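Local structure of PPC domain-containing protein (Pyrococcus horikoshii, 2DT4) at residues F6-T11 with F117-K122; I43-N48 with E110-E115. The protein is of unknown function but belongs to the plant- and prokaryote-conserved (PPC) domain family and assembles as a trimer. All blocks are in the same frame, centred on the assembly; numbering follows the deposited sequence.

Overall arrangement
Both contacts are antiparallel pairings made by strand 114-123, contact 2 at its start and contact 1 along most of the rest, with their centres 23 Å apart. Along the chain the order is 6-11, 43-48, 110-115, 117-122, so contact 2 falls within the span that contact 1 bridges. Contact 1 joins strand 114-123 to strand 5-16; contact 2 joins it, together with the end of strand 106-111, to strand 38-46. Strand 114-123 therefore lies between 5-16 and 38-46 in one mixed sheet of the PPC domain. Each pairing carries a beta bulge. Both contacts touch the second subunit, and contact 1 also meets the third, which ties this sheet to the trimer.

Contact 1. Residues F6-T11 with F117-K122; sequences FSLGRT and FLQELK
The edge of the R10 guanidinium meets the carboxylate of E120, the two planes turned 47° from each other, while the edge of the F6 ring lies against the backbone carbonyl of K122. Both approaches belong to an antiparallel strand pair interrupted by a beta bulge: S7 faces K122 and L8 faces L121, but T11 faces Q119, a shift of one residue. R10 grips E120 side-on, one nitrogen to each oxygen. NE reaches OE2 of E120 at 2.9 Å, and NH1 of R10 reaches OE1 of E120 at 3.0 Å. The backbone R10 N takes the anti lone pair of E120 OE2, also at 2.9 Å, so this oxygen takes both the main-chain and the side-chain N-H of one residue, R10. CG of E120 stands anti to its backbone N (chi1 176°) and the chain continues extended to the carboxylate. R10 NH2 turns to the carbonyl O of E33, at the C-terminal end of helix 22-33.

On the side of L8 and L121, a methyl of L8 (CD2) packs on CG of Q119 at 3.7 Å, and T11 CG2 touches F117 CE2 at 3.5 Å. L8 and L121 also meet T11 and L13 of the third subunit, whereas T11 and Q119 meet L8 of the second; the sheet runs on into both neighbours, through T11 and F6. Three carboxylate bonds to R10 and one to K122 should favour a charged E120. K122 NZ reaches E120 OE1 at 2.9 Å, on the opposite face of the carboxylate from R10 NH1.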
ATOM      1  N   PHE A   6       9.691   7.627 -15.197  1.00  9.62           N
ATOM      2  CA  PHE A   6       9.787   8.942 -14.579  1.00  9.65           C
ATOM      3  C   PHE A   6      11.000   9.024 -13.666  1.00 10.01           C
ATOM      4  O   PHE A   6      11.532   8.010 -13.207  1.00 10.94           O
ATOM      5  CB  PHE A   6       8.536   9.234 -13.732  1.00  9.09           C
ATOM      6  CG  PHE A   6       7.287   9.239 -14.519  1.00  9.51           C
ATOM      7  CD1 PHE A   6       6.870  10.393 -15.163  1.00 12.19           C
ATOM      8  CD2 PHE A   6       6.568   8.072 -14.715  1.00  9.27           C
ATOM      9  CE1 PHE A   6       5.729  10.380 -15.938  1.00 12.09           C
ATOM     10  CE2 PHE A   6       5.436   8.057 -15.489  1.00  7.93           C
ATOM     11  CZ  PHE A   6       5.023   9.227 -16.121  1.00 10.68           C
ATOM     12  N   SER A   7      11.418  10.250 -13.382  1.00  9.56           N
ATOM     13  CA  SER A   7      12.426  10.481 -12.378  1.00 10.29           C
ATOM     14  C   SER A   7      11.755  10.809 -11.054  1.00  9.93           C
ATOM     15  O   SER A   7      10.592  11.267 -10.989  1.00  9.97           O
ATOM     16  CB  SER A   7      13.394  11.616 -12.767  1.00 11.57           C
ATOM     17  OG  SER A   7      12.738  12.844 -12.920  1.00 16.09           O
ATOM     18  N   LEU A   8      12.493  10.601  -9.982  1.00  9.46           N
ATOM     19  CA  LEU A   8      11.948  10.850  -8.643  1.00  9.54           C
ATOM     20  C   LEU A   8      12.111  12.335  -8.333  1.00  9.92           C
ATOM     21  O   LEU A   8      13.237  12.859  -8.290  1.00 12.40           O
ATOM     22  CB  LEU A   8      12.657   9.987  -7.589  1.00 10.75           C
ATOM     23  CG  LEU A   8      12.363   8.505  -7.699  1.00 11.32           C
ATOM     24  CD1 LEU A   8      13.478   7.681  -6.978  1.00 12.92           C
ATOM     25  CD2 LEU A   8      10.969   8.168  -7.121  1.00 11.94           C
ATOM     26  N   GLY A   9      10.991  13.012  -8.154  1.00  9.29           N
ATOM     27  CA  GLY A   9      10.984  14.378  -7.689  1.00  8.52           C
ATOM     28  C   GLY A   9      10.967  14.489  -6.193  1.00  8.10           C
ATOM     29  O   GLY A   9      11.565  13.671  -5.487  1.00  8.73           O
ATOM     30  N   ARG A  10      10.268  15.508  -5.712  1.00  7.43           N
ATOM     31  CA  ARG A  10      10.194  15.816  -4.298  1.00  7.76           C
ATOM     32  C   ARG A  10       9.435  14.725  -3.560  1.00  7.63           C
ATOM     33  O   ARG A  10       8.514  14.110  -4.111  1.00  8.20           O
ATOM     34  CB  ARG A  10       9.567  17.196  -4.080  1.00  7.21           C
ATOM     35  CG  ARG A  10      10.450  18.323  -4.607  1.00  7.24           C
ATOM     36  CD  ARG A  10       9.744  19.634  -4.730  1.00  6.18           C
ATOM     37  NE  ARG A  10       8.773  19.626  -5.812  1.00  7.69           N
ATOM     38  CZ  ARG A  10       7.800  20.520  -6.015  1.00  7.10           C
ATOM     39  NH1 ARG A  10       7.006  20.368  -7.082  1.00  9.15           N
ATOM     40  NH2 ARG A  10       7.625  21.535  -5.183  1.00  8.26           N
ATOM     41  N   THR A  11       9.849  14.508  -2.326  1.00  7.96           N
ATOM     42  CA  THR A  11       9.328  13.451  -1.454  1.00  7.58           C
ATOM     43  C   THR A  11       8.762  14.079  -0.163  1.00  6.77           C
ATOM     44  O   THR A  11       9.375  14.971   0.420  1.00  7.61           O
ATOM     45  CB  THR A  11      10.469  12.492  -1.114  1.00  7.78           C
ATOM     46  OG1 THR A  11      11.070  11.996  -2.325  1.00  8.19           O
ATOM     47  CG2 THR A  11       9.946  11.293  -0.344  1.00  8.73           C
ATOM     48  N   PHE A 117       2.175   9.737   2.679  1.00  8.35           N
ATOM     49  CA  PHE A 117       3.447   9.710   1.978  1.00  8.16           C
ATOM     50  C   PHE A 117       3.138  10.077   0.529  1.00  7.48           C
ATOM     51  O   PHE A 117       2.225   9.516  -0.074  1.00  6.64           O
ATOM     52  CB  PHE A 117       4.132   8.341   2.015  1.00  8.52           C
ATOM     53  CG  PHE A 117       5.352   8.261   1.151  1.00  8.70           C
ATOM     54  CD1 PHE A 117       5.333   7.581  -0.047  1.00 11.85           C
ATOM     55  CD2 PHE A 117       6.528   8.894   1.541  1.00  8.40           C
ATOM     56  CE1 PHE A 117       6.485   7.514  -0.858  1.00 11.61           C
ATOM     57  CE2 PHE A 117       7.671   8.820   0.734  1.00  9.01           C
ATOM     58  CZ  PHE A 117       7.643   8.127  -0.444  1.00 11.35           C
ATOM     59  N   LEU A 118       3.906  11.018  -0.013  1.00  7.66           N
ATOM     60  CA  LEU A 118       3.685  11.491  -1.372  1.00  7.64           C
ATOM     61  C   LEU A 118       5.006  11.608  -2.097  1.00  7.78           C
ATOM     62  O   LEU A 118       5.935  12.244  -1.589  1.00  8.84           O
ATOM     63  CB  LEU A 118       2.953  12.819  -1.354  1.00  8.58           C
ATOM     64  CG  LEU A 118       2.510  13.301  -2.719  1.00 10.70           C
ATOM     65  CD1 LEU A 118       1.274  14.161  -2.575  1.00 13.76           C
ATOM     66  CD2 LEU A 118       3.591  14.091  -3.472  1.00 12.02           C
ATOM     67  N   GLN A 119       5.118  10.963  -3.262  1.00  7.30           N
ATOM     68  CA  GLN A 119       6.344  10.970  -4.051  1.00  7.47           C
ATOM     69  C   GLN A 119       6.022  11.551  -5.415  1.00  8.60           C
ATOM     70  O   GLN A 119       5.331  10.921  -6.236  1.00  8.12           O
ATOM     71  CB  GLN A 119       6.941   9.550  -4.185  1.00  7.75           C
ATOM     72  CG  GLN A 119       8.131   9.460  -5.139  1.00  7.69           C
ATOM     73  CD  GLN A 119       9.285  10.326  -4.634  1.00  7.78           C
ATOM     74  OE1 GLN A 119       9.664  11.332  -5.287  1.00 11.37           O
ATOM     75  NE2 GLN A 119       9.805   9.987  -3.482  1.00  6.06           N
ATOM     76  N   GLU A 120       6.596  12.723  -5.673  1.00  8.10           N
ATOM     77  CA  GLU A 120       6.420  13.372  -6.959  1.00  8.19           C
ATOM     78  C   GLU A 120       7.219  12.626  -8.011  1.00  8.62           C
ATOM     79  O   GLU A 120       8.299  12.129  -7.711  1.00  8.94           O
ATOM     80  CB  GLU A 120       6.933  14.822  -6.870  1.00  8.22           C
ATOM     81  CG  GLU A 120       6.907  15.583  -8.168  1.00  9.47           C
ATOM     82  CD  GLU A 120       7.501  16.959  -8.060  1.00  9.64           C
ATOM     83  OE1 GLU A 120       6.960  17.858  -8.748  1.00 10.06           O
ATOM     84  OE2 GLU A 120       8.497  17.140  -7.318  1.00  9.86           O
ATOM     85  N   LEU A 121       6.671  12.550  -9.223  1.00  9.30           N
ATOM     86  CA  LEU A 121       7.342  11.960 -10.384  1.00  9.43           C
ATOM     87  C   LEU A 121       7.448  12.998 -11.495  1.00 10.61           C
ATOM     88  O   LEU A 121       6.511  13.786 -11.696  1.00 12.23           O
ATOM     89  CB  LEU A 121       6.513  10.792 -10.891  1.00  9.72           C
ATOM     90  CG  LEU A 121       6.312   9.636  -9.905  1.00  8.90           C
ATOM     91  CD1 LEU A 121       5.499   8.531 -10.553  1.00 11.66           C
ATOM     92  CD2 LEU A 121       7.625   9.077  -9.305  1.00 10.76           C
ATOM     93  N   LYS A 122       8.606  13.022 -12.174  1.00 10.49           N
ATOM     94  CA  LYS A 122       8.912  14.015 -13.198  1.00 10.75           C
ATOM     95  C   LYS A 122       9.189  13.288 -14.503  1.00 11.47           C
ATOM     96  O   LYS A 122       9.887  12.288 -14.550  1.00 11.86           O
ATOM     97  CB  LYS A 122      10.157  14.831 -12.829  1.00 11.12           C
ATOM     98  CG  LYS A 122      10.165  15.513 -11.468  1.00 16.14           C
ATOM     99  CD  LYS A 122       9.297  16.699 -11.469  1.00 17.30           C
ATOM    100  CE  LYS A 122       9.822  17.753 -10.499  1.00 21.05           C
ATOM    101  NZ  LYS A 122       9.017  18.965 -10.398  1.00 21.09           N
TER

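Contact 2. Residues I43-N48 with E110-E115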
ATOM      1  N   ILE A  43      -2.156   6.029   5.904  1.00  8.80           N
ATOM      2  CA  ILE A  43      -2.957   5.411   6.951  1.00  8.71           C
ATOM      3  C   ILE A  43      -3.542   6.489   7.847  1.00  9.25           C
ATOM      4  O   ILE A  43      -3.166   7.664   7.792  1.00  9.63           O
ATOM      5  CB  ILE A  43      -2.098   4.423   7.806  1.00  8.35           C
ATOM      6  CG1 ILE A  43      -0.916   5.125   8.487  1.00 10.98           C
ATOM      7  CG2 ILE A  43      -1.612   3.216   6.941  1.00  9.10           C
ATOM      8  CD1 ILE A  43      -0.118   4.231   9.443  1.00 12.24           C
ATOM      9  N   GLY A  44      -4.432   6.067   8.716  1.00  9.34           N
ATOM     10  CA  GLY A  44      -4.982   6.933   9.737  1.00 10.00           C
ATOM     11  C   GLY A  44      -6.372   6.501  10.112  1.00 10.00           C
ATOM     12  O   GLY A  44      -6.590   5.311  10.346  1.00  9.37           O
ATOM     13  N   THR A  45      -7.270   7.479  10.237  1.00  9.90           N
ATOM     14  CA  THR A  45      -8.699   7.275  10.518  1.00 11.01           C
ATOM     15  C   THR A  45      -9.503   8.343   9.788  1.00 10.58           C
ATOM     16  O   THR A  45      -9.176   9.538   9.841  1.00 10.28           O
ATOM     17  CB  THR A  45      -8.958   7.375  12.011  1.00 12.16           C
ATOM     18  OG1 THR A  45      -8.588   6.135  12.631  1.00 17.80           O
ATOM     19  CG2 THR A  45     -10.433   7.461  12.310  1.00 14.40           C
ATOM     20  N   LEU A  46     -10.556   7.915   9.103  1.00  9.65           N
ATOM     21  CA  LEU A  46     -11.512   8.826   8.478  1.00  9.71           C
ATOM     22  C   LEU A  46     -12.855   8.758   9.160  1.00  9.81           C
ATOM     23  O   LEU A  46     -13.246   7.719   9.701  1.00 10.86           O
ATOM     24  CB  LEU A  46     -11.690   8.469   6.994  1.00  9.25           C
ATOM     25  CG  LEU A  46     -10.425   8.533   6.133  1.00  9.18           C
ATOM     26  CD1 LEU A  46     -10.791   8.093   4.688  1.00 10.70           C
ATOM     27  CD2 LEU A  46      -9.725   9.881   6.191  1.00 11.74           C
ATOM     28  N   LYS A  47     -13.595   9.866   9.093  1.00  9.84           N
ATOM     29  CA  LYS A  47     -14.966   9.923   9.603  1.00 10.23           C
ATOM     30  C   LYS A  47     -15.959  10.102   8.473  1.00 10.80           C
ATOM     31  O   LYS A  47     -15.744  10.903   7.564  1.00 10.96           O
ATOM     32  CB  LYS A  47     -15.083  11.081  10.594  1.00 10.06           C
ATOM     33  CG  LYS A  47     -14.331  10.793  11.902  1.00 12.03           C
ATOM     34  CD  LYS A  47     -14.534  11.814  13.012  1.00 15.06           C
ATOM     35  CE  LYS A  47     -13.776  11.413  14.262  1.00 16.45           C
ATOM     36  NZ  LYS A  47     -13.930  12.415  15.381  1.00 18.33           N
ATOM     37  N   ASN A  48     -17.052   9.329   8.536  1.00 10.78           N
ATOM     38  CA  ASN A  48     -18.067   9.309   7.501  1.00 10.60           C
ATOM     39  C   ASN A  48     -17.508   9.207   6.072  1.00 10.69           C
ATOM     40  O   ASN A  48     -17.904  10.001   5.193  1.00 11.46           O
ATOM     41  CB  ASN A  48     -18.967  10.522   7.641  1.00 10.76           C
ATOM     42  CG  ASN A  48     -19.376  10.777   9.089  1.00 12.00           C
ATOM     43  OD1 ASN A  48     -19.935   9.914   9.763  1.00 12.35           O
ATOM     44  ND2 ASN A  48     -19.076  11.984   9.581  1.00 16.35           N
ATOM     45  N   GLU A 110     -13.608  12.628   5.637  1.00 12.46           N
ATOM     46  CA  GLU A 110     -13.153  13.641   6.586  1.00 11.79           C
ATOM     47  C   GLU A 110     -12.010  13.040   7.405  1.00 11.77           C
ATOM     48  O   GLU A 110     -12.130  11.954   7.974  1.00 10.90           O
ATOM     49  CB  GLU A 110     -14.305  14.065   7.503  1.00 12.85           C
ATOM     50  CG  GLU A 110     -13.879  15.105   8.488  1.00 14.56           C
ATOM     51  CD  GLU A 110     -15.008  15.485   9.425  1.00 18.27           C
ATOM     52  OE1 GLU A 110     -16.119  15.745   8.930  1.00 20.58           O
ATOM     53  OE2 GLU A 110     -14.775  15.463  10.645  1.00 23.85           O
ATOM     54  N   VAL A 111     -10.908  13.756   7.484  1.00  9.94           N
ATOM     55  CA  VAL A 111      -9.756  13.274   8.258  1.00  9.64           C
ATOM     56  C   VAL A 111      -9.826  13.452   9.767  1.00 10.67           C
ATOM     57  O   VAL A 111      -9.945  14.595  10.202  1.00 12.15           O
ATOM     58  CB  VAL A 111      -8.497  14.057   7.850  1.00  9.49           C
ATOM     59  CG1 VAL A 111      -7.298  13.786   8.790  1.00  9.73           C
ATOM     60  CG2 VAL A 111      -8.153  13.777   6.394  1.00 10.69           C
ATOM     61  N   PHE A 112      -9.566  12.292  10.432  1.00 11.09           N
ATOM     62  CA  PHE A 112      -9.372  12.494  11.884  1.00 11.51           C
ATOM     63  C   PHE A 112      -7.874  12.609  12.007  1.00 11.52           C
ATOM     64  O   PHE A 112      -7.351  13.614  12.434  1.00 11.94           O
ATOM     65  CB  PHE A 112     -10.032  11.326  12.702  1.00 11.55           C
ATOM     66  CG  PHE A 112      -9.783  11.394  14.182  1.00 13.09           C
ATOM     67  CD1 PHE A 112     -10.134  12.539  14.910  1.00 18.16           C
ATOM     68  CD2 PHE A 112      -9.152  10.351  14.829  1.00 15.26           C
ATOM     69  CE1 PHE A 112      -9.877  12.603  16.288  1.00 18.37           C
ATOM     70  CE2 PHE A 112      -8.893  10.416  16.196  1.00 18.25           C
ATOM     71  CZ  PHE A 112      -9.253  11.552  16.919  1.00 18.03           C
ATOM     72  N   VAL A 113      -7.216  11.521  11.576  1.00 12.32           N
ATOM     73  CA  VAL A 113      -5.735  11.475  11.502  1.00 11.64           C
ATOM     74  C   VAL A 113      -5.472  10.906  10.118  1.00 10.85           C
ATOM     75  O   VAL A 113      -6.070   9.925   9.750  1.00 10.33           O
ATOM     76  CB  VAL A 113      -5.066  10.578  12.545  1.00 12.79           C
ATOM     77  CG1 VAL A 113      -3.531  10.371  12.269  1.00 11.78           C
ATOM     78  CG2 VAL A 113      -5.300  11.164  13.947  1.00 14.62           C
ATOM     79  N   ALA A 114      -4.477  11.476   9.409  1.00  9.47           N
ATOM     80  CA  ALA A 114      -4.087  10.901   8.100  1.00  9.26           C
ATOM     81  C   ALA A 114      -2.592  11.199   7.970  1.00  8.77           C
ATOM     82  O   ALA A 114      -2.175  12.381   8.046  1.00  9.67           O
ATOM     83  CB  ALA A 114      -4.838  11.386   6.891  1.00  9.68           C
ATOM     84  N   GLU A 115      -1.811  10.135   7.825  1.00  7.88           N
ATOM     85  CA  GLU A 115      -0.378  10.190   7.731  1.00  7.74           C
ATOM     86  C   GLU A 115      -0.099   9.728   6.316  1.00  7.43           C
ATOM     87  O   GLU A 115      -0.247   8.536   5.980  1.00  7.52           O
ATOM     88  CB  GLU A 115       0.290   9.315   8.794  1.00  8.42           C
ATOM     89  CG  GLU A 115       0.021   9.865  10.193  1.00  8.27           C
ATOM     90  CD  GLU A 115       0.432   8.960  11.336  1.00 10.11           C
ATOM     91  OE1 GLU A 115       0.930   7.842  11.120  1.00  8.58           O
ATOM     92  OE2 GLU A 115       0.224   9.360  12.505  1.00 11.52           O
TER
HETATM   93  O   HOH W   1     -17.857  13.989   7.800  1.00 23.65           O
HETATM   94  O   HOH W   2     -16.739  12.411   5.027  1.00 36.48           O
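T45 O receives two backbone N-H groups, from F112 N at 2.8 Å and from V113 N at 3.3 Å, the signature of a classic beta bulge in which both residues face T45. Within the bulge T45 N also bonds to V113 O. Regular antiparallel pairing resumes beyond it: on one side E115 N bonds almost straight to I43 O (175° at the hydrogen); on the other, K47 N bonds to E110 O. G44 fits where the strands press close: its CA is 3.2 Å from V113 O, a CB there would run into that oxygen, and the backbone angles would also press it against the carbonyl O of I43.

Around the bulge, T45 and F112 lie side by side and point the same way, T45 CG2 against F112 CB at 3.9 Å. F112 CG, anti to the backbone N (chi1 175°), sets the ring beside the T45 side chain. The extended K47 chain crosses the ring obliquely, bringing its CE to F112 CD1 at 3.9 Å, and its ammonium continues to a salt bridge with E56 of the second subunit. Y133 of that subunit meets the F112 ring edge-to-face. L46, with V111, lies on the other side of the pair, where L72 of strand 69-82 also packs on L46.

Farther out, N48 OD1 bonds to G68 N, and one water links N48 ND2 to E110 OE1, accepting from the amide and donating to the carboxylate 2.7 Å away. At the opposite end, E115 OE1 makes a salt bridge to R128 of the second subunit. A glycerol, probably from the crystallisation liquor, lies next to T45 with doubtful geometry. The charges of K47 and E115 are thus probably balanced across a mixed subunit interface, in which two salt bridges flank aromatic and apolar packing.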